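Local coordinates for odorant binding protein 4 (Chrysopa pallens, PDB 6JPM) that probably binds small odorant molecules, as a secreted member of the PBP/GOBP family of insect odorant-binding proteins, at residues M54-N59 with Y102-C107. Numbering follows the deposited sequence.
Sequences MKIIKN and YNFAKC
With its CG anti to the backbone N (chi1 179°), Phe104 carries its ring out from helix 99-111 to meet the chain at 54-59, where Ile56 turns its CG2 methyl, likewise anti to its own backbone N, out to the ring. The two side chains cross at about a right angle, and Ile56 CG2 comes to 3.9 Å from Phe104 CE2, approaching the ring obliquely. Ile57 reaches the same ring by the end of its longer branch: its CD1 lies 4.5 Å from Phe104 CD2, a looser touch. Everything that meets here is hydrocarbon and buried, so dispersion and the exclusion of water hold the contact. A long, flat phenylalanine suits a place where the backbones stand well apart (9.2 Å between the CA atoms of Ile57 and Phe104): its ring bridges much of that gap and serves two neighbouring isoleucines at once, Ile56 offering CG2 and Ile57 CD1. Leu62 of strand 61-62 touches both Ile56 and Phe104, Val67 packs on Ile56, and Leu51 of helix 41-53 packs on Ile57. Just before the isoleucines, Lys55 takes positive phi in the Schellman motif that ends helix 41-53. Cys107, nearly one turn beyond Phe104, is tied to Cys89 by a disulfide. The arrangement joins a short antiparallel hairpin to a helix within the mainly helical, disulfide-braced PBP/GOBP fold.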
loop_
_atom_site.group_PDB
_atom_site.type_symbol
_atom_site.label_atom_id
_atom_site.label_comp_id
_atom_site.label_asym_id
_atom_site.label_seq_id
_atom_site.Cartn_x
_atom_site.Cartn_y
_atom_site.Cartn_z
ATOM N N MET A 54 -1.952 7.928 -0.853
ATOM C CA MET A 54 -1.770 7.947 0.592
ATOM C C MET A 54 -0.624 8.847 1.034
ATOM O O MET A 54 -0.436 9.021 2.243
ATOM C CB MET A 54 -1.516 6.534 1.119
ATOM C CG MET A 54 -2.700 5.579 0.928
ATOM S SD MET A 54 -2.188 3.870 1.248
ATOM C CE MET A 54 -2.106 3.857 3.043
ATOM N N LYS A 55 0.153 9.389 0.090
ATOM C CA LYS A 55 1.335 10.218 0.327
ATOM C C LYS A 55 2.484 9.443 0.961
ATOM O O LYS A 55 3.466 10.050 1.389
ATOM C CB LYS A 55 0.996 11.453 1.170
ATOM C CG LYS A 55 0.102 12.432 0.415
ATOM C CD LYS A 55 -0.376 13.572 1.300
ATOM C CE LYS A 55 -1.485 13.118 2.236
ATOM N NZ LYS A 55 -2.168 14.281 2.870
ATOM N N ILE A 56 2.394 8.115 1.010
ATOM C CA ILE A 56 3.458 7.271 1.548
ATOM C C ILE A 56 4.607 7.134 0.550
ATOM O O ILE A 56 5.771 7.021 0.945
ATOM C CB ILE A 56 2.861 5.900 1.937
ATOM C CG1 ILE A 56 1.835 6.077 3.068
ATOM C CG2 ILE A 56 3.950 4.911 2.341
ATOM C CD1 ILE A 56 2.457 6.560 4.393
ATOM N N ILE A 57 4.306 7.119 -0.749
ATOM C CA ILE A 57 5.318 7.049 -1.799
ATOM C C ILE A 57 5.328 8.369 -2.560
ATOM O O ILE A 57 4.274 8.874 -2.967
ATOM C CB ILE A 57 5.068 5.867 -2.758
ATOM C CG1 ILE A 57 5.399 4.515 -2.104
ATOM C CG2 ILE A 57 5.847 6.043 -4.047
ATOM C CD1 ILE A 57 6.883 4.279 -1.834
ATOM N N LYS A 58 6.515 8.928 -2.757
ATOM C CA LYS A 58 6.647 10.176 -3.489
ATOM C C LYS A 58 7.832 10.039 -4.427
ATOM O O LYS A 58 8.949 9.769 -3.974
ATOM C CB LYS A 58 6.829 11.350 -2.517
ATOM C CG LYS A 58 6.893 12.707 -3.159
ATOM C CD LYS A 58 6.849 13.799 -2.094
ATOM C CE LYS A 58 7.909 13.578 -1.013
ATOM N NZ LYS A 58 9.311 13.654 -1.529
ATOM N N ASN A 59 7.595 10.203 -5.729
ATOM C CA ASN A 59 8.650 10.047 -6.734
ATOM C C ASN A 59 9.375 8.718 -6.555
ATOM O O ASN A 59 10.604 8.650 -6.597
ATOM C CB ASN A 59 9.651 11.201 -6.688
ATOM C CG ASN A 59 9.001 12.549 -6.932
ATOM O OD1 ASN A 59 8.939 13.383 -6.038
ATOM N ND2 ASN A 59 8.539 12.768 -8.152
ATOM N N TYR A 102 5.252 -0.920 -5.829
ATOM C CA TYR A 102 4.851 -2.320 -5.920
ATOM C C TYR A 102 5.738 -3.199 -5.043
ATOM O O TYR A 102 5.244 -4.025 -4.271
ATOM C CB TYR A 102 4.939 -2.769 -7.374
ATOM C CG TYR A 102 4.764 -4.241 -7.607
ATOM C CD1 TYR A 102 3.484 -4.806 -7.702
ATOM C CD2 TYR A 102 5.863 -5.065 -7.803
ATOM C CE1 TYR A 102 3.320 -6.168 -7.961
ATOM C CE2 TYR A 102 5.709 -6.421 -8.052
ATOM C CZ TYR A 102 4.436 -6.967 -8.125
ATOM O OH TYR A 102 4.293 -8.314 -8.378
ATOM N N ASN A 103 7.063 -3.024 -5.145
ATOM C CA ASN A 103 7.971 -3.837 -4.338
ATOM C C ASN A 103 7.792 -3.562 -2.852
ATOM O O ASN A 103 7.822 -4.488 -2.039
ATOM C CB ASN A 103 9.423 -3.581 -4.754
ATOM C CG ASN A 103 9.764 -4.235 -6.073
ATOM O OD1 ASN A 103 9.228 -5.299 -6.400
ATOM N ND2 ASN A 103 10.640 -3.590 -6.855
ATOM N N PHE A 104 7.647 -2.290 -2.481
ATOM C CA PHE A 104 7.324 -1.932 -1.104
ATOM C C PHE A 104 6.042 -2.624 -0.641
ATOM O O PHE A 104 5.995 -3.178 0.460
ATOM C CB PHE A 104 7.189 -0.407 -0.995
ATOM C CG PHE A 104 6.829 0.092 0.389
ATOM C CD1 PHE A 104 7.699 -0.089 1.467
ATOM C CD2 PHE A 104 5.636 0.770 0.606
ATOM C CE1 PHE A 104 7.379 0.388 2.748
ATOM C CE2 PHE A 104 5.301 1.239 1.872
ATOM C CZ PHE A 104 6.178 1.042 2.948
ATOM N N ALA A 105 4.995 -2.615 -1.480
ATOM C CA ALA A 105 3.722 -3.227 -1.102
ATOM C C ALA A 105 3.860 -4.731 -0.894
ATOM O O ALA A 105 3.303 -5.288 0.058
ATOM C CB ALA A 105 2.663 -2.941 -2.168
ATOM N N LYS A 106 4.553 -5.416 -1.806
ATOM C CA LYS A 106 4.756 -6.856 -1.639
ATOM C C LYS A 106 5.446 -7.141 -0.318
ATOM O O LYS A 106 5.108 -8.105 0.372
ATOM C CB LYS A 106 5.612 -7.441 -2.774
ATOM C CG LYS A 106 5.031 -7.344 -4.156
ATOM C CD LYS A 106 5.760 -8.299 -5.089
ATOM C CE LYS A 106 7.253 -8.046 -5.089
ATOM N NZ LYS A 106 7.965 -8.885 -6.088
ATOM N N CYS A 107 6.441 -6.317 0.033
ATOM C CA CYS A 107 7.150 -6.511 1.293
ATOM C C CYS A 107 6.200 -6.345 2.469
ATOM O O CYS A 107 6.208 -7.150 3.411
ATOM C CB CYS A 107 8.319 -5.525 1.394
ATOM S SG CYS A 107 9.317 -5.729 2.912
#